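Octaprenyl Pyrophosphate Synthase (Helicobacter pylori, PDB 3TC1) probably catalyses the magnesium-dependent chain elongation of a shorter prenyl diphosphate with isopentenyl diphosphate to give the C40 product octaprenyl diphosphate. Local coordinates at residues L55-I69 / F166-L178. Numbering follows the deposited sequence.
Sequences LLDKALNLCTIVEMI and FIEASLKSMAILL
Met174 lies across Ala59 and reaches Cys63 where helices 53-80 and 152-177 pack nearly antiparallel, their segment axes 10.5 Å apart. Met174 CB skirts Leu62 CD2 at 4.2 Å; chi1 of -177° sets CG opposite the backbone N, and bends at both later torsions swing the thioether onto the neighbouring helix. Met174 SD then rests 3.8 Å from Ala59 CB, and the terminal Met174 CE touches Cys63 SG at 3.6 Å while also lying against Ala59 O. The small Ala59 also admits Leu177, a knob among Leu55, Lys58, Ala59 and Leu62; Leu177 CD2 presses tightly on Ala59 CA at 3.5 Å. At the other end, the Phe166 ring brings CZ 3.5 Å from Ile69 CG2, with Val66 O at the ring edge and in its plane. Between these groups Ser170 OG meets both methyls of Val66, yet Ser170 OG donates a hydrogen bond to Phe166 O at 2.9 Å, from above the carbonyl plane and on the face opposite Ser170 N. Ser173 OG also donates to Ala169 O within its own helix, tilted from the carbonyl plane. With both hydroxyls donating to their own backbone, the two helices of this all-alpha polyprenyl synthetase fold are joined here chiefly by apolar packing.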
ATOM      1  N   LEU B  55      24.722  -1.238  16.224  1.00 16.93           N
ATOM      2  CA  LEU B  55      23.353  -1.114  16.711  1.00 17.48           C
ATOM      3  C   LEU B  55      22.735   0.226  16.302  1.00 18.94           C
ATOM      4  O   LEU B  55      21.552   0.296  15.958  1.00 16.43           O
ATOM      5  CB  LEU B  55      23.328  -1.265  18.233  1.00 18.78           C
ATOM      6  CG  LEU B  55      21.980  -1.204  18.959  1.00 17.69           C
ATOM      7  CD1 LEU B  55      20.999  -2.210  18.347  1.00 20.52           C
ATOM      8  CD2 LEU B  55      22.205  -1.503  20.439  1.00 20.46           C
ATOM      9  N   LEU B  56      23.538   1.286  16.336  1.00 17.36           N
ATOM     10  CA  LEU B  56      23.068   2.617  15.965  1.00 19.81           C
ATOM     11  C   LEU B  56      22.570   2.636  14.517  1.00 20.53           C
ATOM     12  O   LEU B  56      21.546   3.249  14.213  1.00 19.39           O
ATOM     13  CB  LEU B  56      24.196   3.637  16.133  1.00 26.48           C
ATOM     14  CG  LEU B  56      23.915   5.071  15.681  1.00 27.52           C
ATOM     15  CD1 LEU B  56      22.715   5.636  16.435  1.00 29.50           C
ATOM     16  CD2 LEU B  56      25.154   5.922  15.933  1.00 29.93           C
ATOM     17  N   ASP B  57      23.299   1.970  13.628  1.00 23.57           N
ATOM     18  CA  ASP B  57      22.898   1.916  12.229  1.00 25.10           C
ATOM     19  C   ASP B  57      21.560   1.181  12.108  1.00 24.64           C
ATOM     20  O   ASP B  57      20.689   1.597  11.347  1.00 25.52           O
ATOM     21  CB  ASP B  57      23.963   1.215  11.388  1.00 28.34           C
ATOM     22  CG  ASP B  57      23.611   1.187   9.909  1.00 33.10           C
ATOM     23  OD1 ASP B  57      23.486   2.270   9.295  1.00 33.38           O
ATOM     24  OD2 ASP B  57      23.451   0.078   9.363  1.00 35.12           O
ATOM     25  N   LYS B  58      21.403   0.088  12.854  1.00 20.02           N
ATOM     26  CA  LYS B  58      20.153  -0.671  12.836  1.00 19.56           C
ATOM     27  C   LYS B  58      19.015   0.224  13.311  1.00 18.11           C
ATOM     28  O   LYS B  58      17.905   0.159  12.793  1.00 16.70           O
ATOM     29  CB  LYS B  58      20.225  -1.886  13.768  1.00 26.67           C
ATOM     30  CG  LYS B  58      20.985  -3.096  13.251  1.00 29.79           C
ATOM     31  CD  LYS B  58      20.777  -4.262  14.222  1.00 33.06           C
ATOM     32  CE  LYS B  58      21.329  -5.586  13.703  1.00 35.30           C
ATOM     33  NZ  LYS B  58      22.791  -5.733  13.918  1.00 38.20           N
ATOM     34  N   ALA B  59      19.298   1.050  14.316  1.00 16.19           N
ATOM     35  CA  ALA B  59      18.300   1.957  14.864  1.00 15.54           C
ATOM     36  C   ALA B  59      17.910   3.009  13.827  1.00 16.73           C
ATOM     37  O   ALA B  59      16.737   3.355  13.687  1.00 15.54           O
ATOM     38  CB  ALA B  59      18.835   2.622  16.116  1.00 14.72           C
ATOM     39  N   LEU B  60      18.893   3.522  13.100  1.00 19.53           N
ATOM     40  CA  LEU B  60      18.608   4.509  12.072  1.00 20.89           C
ATOM     41  C   LEU B  60      17.782   3.838  10.973  1.00 21.15           C
ATOM     42  O   LEU B  60      16.896   4.463  10.383  1.00 20.38           O
ATOM     43  CB  LEU B  60      19.912   5.074  11.508  1.00 21.07           C
ATOM     44  CG  LEU B  60      20.748   5.816  12.559  1.00 22.86           C
ATOM     45  CD1 LEU B  60      22.058   6.287  11.947  1.00 25.50           C
ATOM     46  CD2 LEU B  60      19.960   6.992  13.109  1.00 20.71           C
ATOM     47  N   ASN B  61      18.066   2.563  10.705  1.00 17.12           N
ATOM     48  CA  ASN B  61      17.310   1.827   9.694  1.00 17.47           C
ATOM     49  C   ASN B  61      15.863   1.698  10.136  1.00 15.34           C
ATOM     50  O   ASN B  61      14.945   1.816   9.324  1.00 14.08           O
ATOM     51  CB  ASN B  61      17.887   0.424   9.466  1.00 17.30           C
ATOM     52  CG  ASN B  61      19.141   0.439   8.625  1.00 21.00           C
ATOM     53  OD1 ASN B  61      19.476   1.452   8.019  1.00 22.99           O
ATOM     54  ND2 ASN B  61      19.838  -0.694   8.572  1.00 21.29           N
ATOM     55  N   LEU B  62      15.661   1.445  11.425  1.00 14.12           N
ATOM     56  CA  LEU B  62      14.314   1.309  11.964  1.00 14.43           C
ATOM     57  C   LEU B  62      13.542   2.616  11.822  1.00 16.21           C
ATOM     58  O   LEU B  62      12.351   2.615  11.484  1.00 15.81           O
ATOM     59  CB  LEU B  62      14.361   0.899  13.440  1.00 13.61           C
ATOM     60  CG  LEU B  62      12.994   0.632  14.085  1.00 15.36           C
ATOM     61  CD1 LEU B  62      12.296  -0.493  13.344  1.00 17.41           C
ATOM     62  CD2 LEU B  62      13.171   0.246  15.554  1.00 16.38           C
ATOM     63  N   CYS B  63      14.218   3.730  12.100  1.00 18.10           N
ATOM     64  CA  CYS B  63      13.596   5.047  11.987  1.00 17.01           C
ATOM     65  C   CYS B  63      13.246   5.317  10.525  1.00 17.13           C
ATOM     66  O   CYS B  63      12.223   5.924  10.220  1.00 15.53           O
ATOM     67  CB  CYS B  63      14.547   6.137  12.491  1.00 18.05           C
ATOM     68  SG  CYS B  63      14.814   6.151  14.282  1.00 20.62           S
ATOM     69  N   THR B  64      14.103   4.858   9.624  1.00 15.41           N
ATOM     70  CA  THR B  64      13.873   5.054   8.202  1.00 15.78           C
ATOM     71  C   THR B  64      12.611   4.304   7.782  1.00 15.21           C
ATOM     72  O   THR B  64      11.778   4.839   7.051  1.00 15.80           O
ATOM     73  CB  THR B  64      15.084   4.569   7.383  1.00 17.66           C
ATOM     74  OG1 THR B  64      16.250   5.288   7.804  1.00 18.89           O
ATOM     75  CG2 THR B  64      14.862   4.817   5.896  1.00 18.65           C
ATOM     76  N   ILE B  65      12.474   3.068   8.256  1.00 15.81           N
ATOM     77  CA  ILE B  65      11.309   2.239   7.969  1.00 15.04           C
ATOM     78  C   ILE B  65      10.044   2.942   8.470  1.00 16.39           C
ATOM     79  O   ILE B  65       9.044   3.030   7.756  1.00 15.57           O
ATOM     80  CB  ILE B  65      11.433   0.858   8.670  1.00 12.05           C
ATOM     81  CG1 ILE B  65      12.513   0.022   7.979  1.00 10.93           C
ATOM     82  CG2 ILE B  65      10.089   0.130   8.670  1.00 11.61           C
ATOM     83  CD1 ILE B  65      12.895  -1.238   8.751  1.00 13.08           C
ATOM     84  N   VAL B  66      10.095   3.446   9.698  1.00 10.43           N
ATOM     85  CA  VAL B  66       8.945   4.137  10.268  1.00 10.69           C
ATOM     86  C   VAL B  66       8.560   5.406   9.496  1.00 10.95           C
ATOM     87  O   VAL B  66       7.377   5.662   9.270  1.00 10.31           O
ATOM     88  CB  VAL B  66       9.194   4.486  11.753  1.00 15.48           C
ATOM     89  CG1 VAL B  66       8.142   5.471  12.256  1.00 14.46           C
ATOM     90  CG2 VAL B  66       9.144   3.204  12.595  1.00 15.58           C
ATOM     91  N   GLU B  67       9.545   6.200   9.091  1.00 13.23           N
ATOM     92  CA  GLU B  67       9.246   7.424   8.349  1.00 15.06           C
ATOM     93  C   GLU B  67       8.689   7.112   6.952  1.00 16.32           C
ATOM     94  O   GLU B  67       7.842   7.843   6.435  1.00 15.64           O
ATOM     95  CB  GLU B  67      10.499   8.300   8.219  1.00 15.76           C
ATOM     96  CG  GLU B  67      11.064   8.840   9.546  1.00 18.83           C
ATOM     97  CD  GLU B  67      10.066   9.686  10.346  1.00 21.46           C
ATOM     98  OE1 GLU B  67       9.009  10.068   9.802  1.00 22.04           O
ATOM     99  OE2 GLU B  67      10.351   9.980  11.528  1.00 23.24           O
ATOM    100  N   MET B  68       9.162   6.029   6.339  1.00 14.84           N
ATOM    101  CA  MET B  68       8.673   5.669   5.011  1.00 17.65           C
ATOM    102  C   MET B  68       7.236   5.179   5.080  1.00 16.82           C
ATOM    103  O   MET B  68       6.439   5.437   4.176  1.00 18.33           O
ATOM    104  CB  MET B  68       9.590   4.626   4.368  1.00 18.45           C
ATOM    105  CG  MET B  68      10.898   5.248   3.920  1.00 21.11           C
ATOM    106  SD  MET B  68      11.982   4.157   3.022  1.00 23.38           S
ATOM    107  CE  MET B  68      11.118   4.013   1.465  1.00 23.58           C
ATOM    108  N   ILE B  69       6.904   4.485   6.163  1.00 15.48           N
ATOM    109  CA  ILE B  69       5.546   4.001   6.375  1.00 16.00           C
ATOM    110  C   ILE B  69       4.645   5.222   6.555  1.00 16.54           C
ATOM    111  O   ILE B  69       3.562   5.307   5.971  1.00 16.68           O
ATOM    112  CB  ILE B  69       5.466   3.115   7.644  1.00 17.43           C
ATOM    113  CG1 ILE B  69       6.101   1.751   7.358  1.00 16.83           C
ATOM    114  CG2 ILE B  69       4.021   2.958   8.097  1.00 15.15           C
ATOM    115  CD1 ILE B  69       6.313   0.909   8.598  1.00 18.24           C
ATOM    116  N   PHE B 166       0.391   3.482  15.998  1.00 16.19           N
ATOM    117  CA  PHE B 166       1.594   3.483  15.180  1.00 14.81           C
ATOM    118  C   PHE B 166       2.764   4.065  15.982  1.00 17.39           C
ATOM    119  O   PHE B 166       3.874   3.523  15.963  1.00 16.43           O
ATOM    120  CB  PHE B 166       1.345   4.281  13.896  1.00 17.53           C
ATOM    121  CG  PHE B 166       2.534   4.367  12.983  1.00 18.72           C
ATOM    122  CD1 PHE B 166       3.422   3.301  12.859  1.00 19.77           C
ATOM    123  CD2 PHE B 166       2.746   5.504  12.212  1.00 18.61           C
ATOM    124  CE1 PHE B 166       4.505   3.370  11.977  1.00 18.80           C
ATOM    125  CE2 PHE B 166       3.823   5.582  11.329  1.00 20.78           C
ATOM    126  CZ  PHE B 166       4.704   4.510  11.213  1.00 19.75           C
ATOM    127  N   ILE B 167       2.525   5.163  16.693  1.00 18.70           N
ATOM    128  CA  ILE B 167       3.588   5.758  17.504  1.00 16.97           C
ATOM    129  C   ILE B 167       3.940   4.760  18.610  1.00 16.72           C
ATOM    130  O   ILE B 167       5.113   4.540  18.922  1.00 18.10           O
ATOM    131  CB  ILE B 167       3.145   7.111  18.114  1.00 17.98           C
ATOM    132  CG1 ILE B 167       2.897   8.118  16.989  1.00 17.14           C
ATOM    133  CG2 ILE B 167       4.223   7.648  19.062  1.00 16.36           C
ATOM    134  CD1 ILE B 167       2.325   9.453  17.448  1.00 20.32           C
ATOM    135  N   GLU B 168       2.915   4.152  19.194  1.00 17.66           N
ATOM    136  CA  GLU B 168       3.123   3.148  20.232  1.00 15.93           C
ATOM    137  C   GLU B 168       4.015   2.035  19.685  1.00 17.55           C
ATOM    138  O   GLU B 168       4.993   1.636  20.324  1.00 16.59           O
ATOM    139  CB  GLU B 168       1.788   2.541  20.660  1.00 19.28           C
ATOM    140  CG  GLU B 168       1.931   1.304  21.540  1.00 19.88           C
ATOM    141  CD  GLU B 168       0.606   0.621  21.819  1.00 25.19           C
ATOM    142  OE1 GLU B 168      -0.177   0.435  20.868  1.00 28.36           O
ATOM    143  OE2 GLU B 168       0.353   0.260  22.985  1.00 27.40           O
ATOM    144  N   ALA B 169       3.666   1.538  18.498  1.00 14.53           N
ATOM    145  CA  ALA B 169       4.418   0.457  17.860  1.00 16.15           C
ATOM    146  C   ALA B 169       5.833   0.864  17.483  1.00 14.31           C
ATOM    147  O   ALA B 169       6.758   0.047  17.526  1.00 16.86           O
ATOM    148  CB  ALA B 169       3.673  -0.038  16.621  1.00 11.25           C
ATOM    149  N   SER B 170       6.008   2.121  17.096  1.00 13.01           N
ATOM    150  CA  SER B 170       7.329   2.601  16.714  1.00 13.32           C
ATOM    151  C   SER B 170       8.267   2.657  17.920  1.00 14.12           C
ATOM    152  O   SER B 170       9.437   2.282  17.824  1.00 13.40           O
ATOM    153  CB  SER B 170       7.231   3.987  16.074  1.00 17.50           C
ATOM    154  OG  SER B 170       6.485   3.933  14.873  1.00 20.11           O
ATOM    155  N   LEU B 171       7.753   3.127  19.051  1.00 17.00           N
ATOM    156  CA  LEU B 171       8.562   3.218  20.263  1.00 20.49           C
ATOM    157  C   LEU B 171       8.835   1.845  20.866  1.00 20.54           C
ATOM    158  O   LEU B 171       9.922   1.593  21.386  1.00 21.01           O
ATOM    159  CB  LEU B 171       7.872   4.120  21.287  1.00 19.19           C
ATOM    160  CG  LEU B 171       8.212   5.604  21.115  1.00 23.18           C
ATOM    161  CD1 LEU B 171       7.194   6.471  21.824  1.00 24.34           C
ATOM    162  CD2 LEU B 171       9.611   5.858  21.657  1.00 25.17           C
ATOM    163  N   LYS B 172       7.841   0.967  20.799  1.00 18.34           N
ATOM    164  CA  LYS B 172       7.974  -0.383  21.326  1.00 18.20           C
ATOM    165  C   LYS B 172       9.048  -1.107  20.520  1.00 16.77           C
ATOM    166  O   LYS B 172       9.868  -1.839  21.074  1.00 19.65           O
ATOM    167  CB  LYS B 172       6.635  -1.117  21.212  1.00 19.36           C
ATOM    168  CG  LYS B 172       6.616  -2.516  21.806  1.00 24.56           C
ATOM    169  CD  LYS B 172       5.267  -3.193  21.567  1.00 26.47           C
ATOM    170  CE  LYS B 172       5.249  -4.622  22.090  1.00 30.98           C
ATOM    171  NZ  LYS B 172       3.930  -5.281  21.864  1.00 33.17           N
ATOM    172  N   SER B 173       9.050  -0.882  19.210  1.00 16.37           N
ATOM    173  CA  SER B 173      10.026  -1.511  18.333  1.00 15.77           C
ATOM    174  C   SER B 173      11.453  -1.038  18.613  1.00 17.21           C
ATOM    175  O   SER B 173      12.388  -1.833  18.559  1.00 15.53           O
ATOM    176  CB  SER B 173       9.674  -1.248  16.869  1.00 18.55           C
ATOM    177  OG  SER B 173       8.452  -1.883  16.530  1.00 20.71           O
ATOM    178  N   MET B 174      11.628   0.248  18.909  1.00 15.65           N
ATOM    179  CA  MET B 174      12.969   0.753  19.191  1.00 16.70           C
ATOM    180  C   MET B 174      13.448   0.207  20.534  1.00 16.91           C
ATOM    181  O   MET B 174      14.626  -0.136  20.699  1.00 18.64           O
ATOM    182  CB  MET B 174      12.983   2.283  19.210  1.00 15.89           C
ATOM    183  CG  MET B 174      14.377   2.882  19.421  1.00 15.63           C
ATOM    184  SD  MET B 174      15.575   2.447  18.134  1.00 19.29           S
ATOM    185  CE  MET B 174      15.212   3.671  16.927  1.00 16.03           C
ATOM    186  N   ALA B 175      12.530   0.118  21.489  1.00 14.94           N
ATOM    187  CA  ALA B 175      12.859  -0.402  22.807  1.00 18.54           C
ATOM    188  C   ALA B 175      13.331  -1.851  22.667  1.00 20.15           C
ATOM    189  O   ALA B 175      14.308  -2.260  23.301  1.00 20.66           O
ATOM    190  CB  ALA B 175      11.638  -0.325  23.724  1.00 15.85           C
ATOM    191  N   ILE B 176      12.627  -2.620  21.839  1.00 18.70           N
ATOM    192  CA  ILE B 176      12.974  -4.016  21.593  1.00 19.30           C
ATOM    193  C   ILE B 176      14.383  -4.087  21.000  1.00 20.99           C
ATOM    194  O   ILE B 176      15.231  -4.837  21.482  1.00 20.65           O
ATOM    195  CB  ILE B 176      11.982  -4.673  20.595  1.00 17.84           C
ATOM    196  CG1 ILE B 176      10.598  -4.806  21.242  1.00 17.74           C
ATOM    197  CG2 ILE B 176      12.503  -6.037  20.151  1.00 17.88           C
ATOM    198  CD1 ILE B 176       9.504  -5.284  20.285  1.00 16.69           C
ATOM    199  N   LEU B 177      14.618  -3.298  19.954  1.00 18.38           N
ATOM    200  CA  LEU B 177      15.908  -3.252  19.281  1.00 18.41           C
ATOM    201  C   LEU B 177      17.041  -2.895  20.242  1.00 20.01           C
ATOM    202  O   LEU B 177      18.115  -3.494  20.194  1.00 19.76           O
ATOM    203  CB  LEU B 177      15.875  -2.224  18.143  1.00 20.98           C
ATOM    204  CG  LEU B 177      17.155  -2.089  17.314  1.00 22.06           C
ATOM    205  CD1 LEU B 177      17.363  -3.363  16.506  1.00 22.79           C
ATOM    206  CD2 LEU B 177      17.058  -0.881  16.390  1.00 22.28           C
ATOM    207  N   LEU B 178      16.792  -1.922  21.114  1.00 22.34           N
ATOM    208  CA  LEU B 178      17.793  -1.469  22.074  1.00 24.00           C
ATOM    209  C   LEU B 178      17.751  -2.210  23.401  1.00 26.04           C
ATOM    210  O   LEU B 178      18.384  -1.799  24.378  1.00 26.76           O
ATOM    211  CB  LEU B 178      17.626   0.031  22.320  1.00 20.72           C
ATOM    212  CG  LEU B 178      17.689   0.874  21.042  1.00 20.20           C
ATOM    213  CD1 LEU B 178      17.580   2.338  21.395  1.00 17.14           C
ATOM    214  CD2 LEU B 178      18.992   0.597  20.295  1.00 20.10           C
TER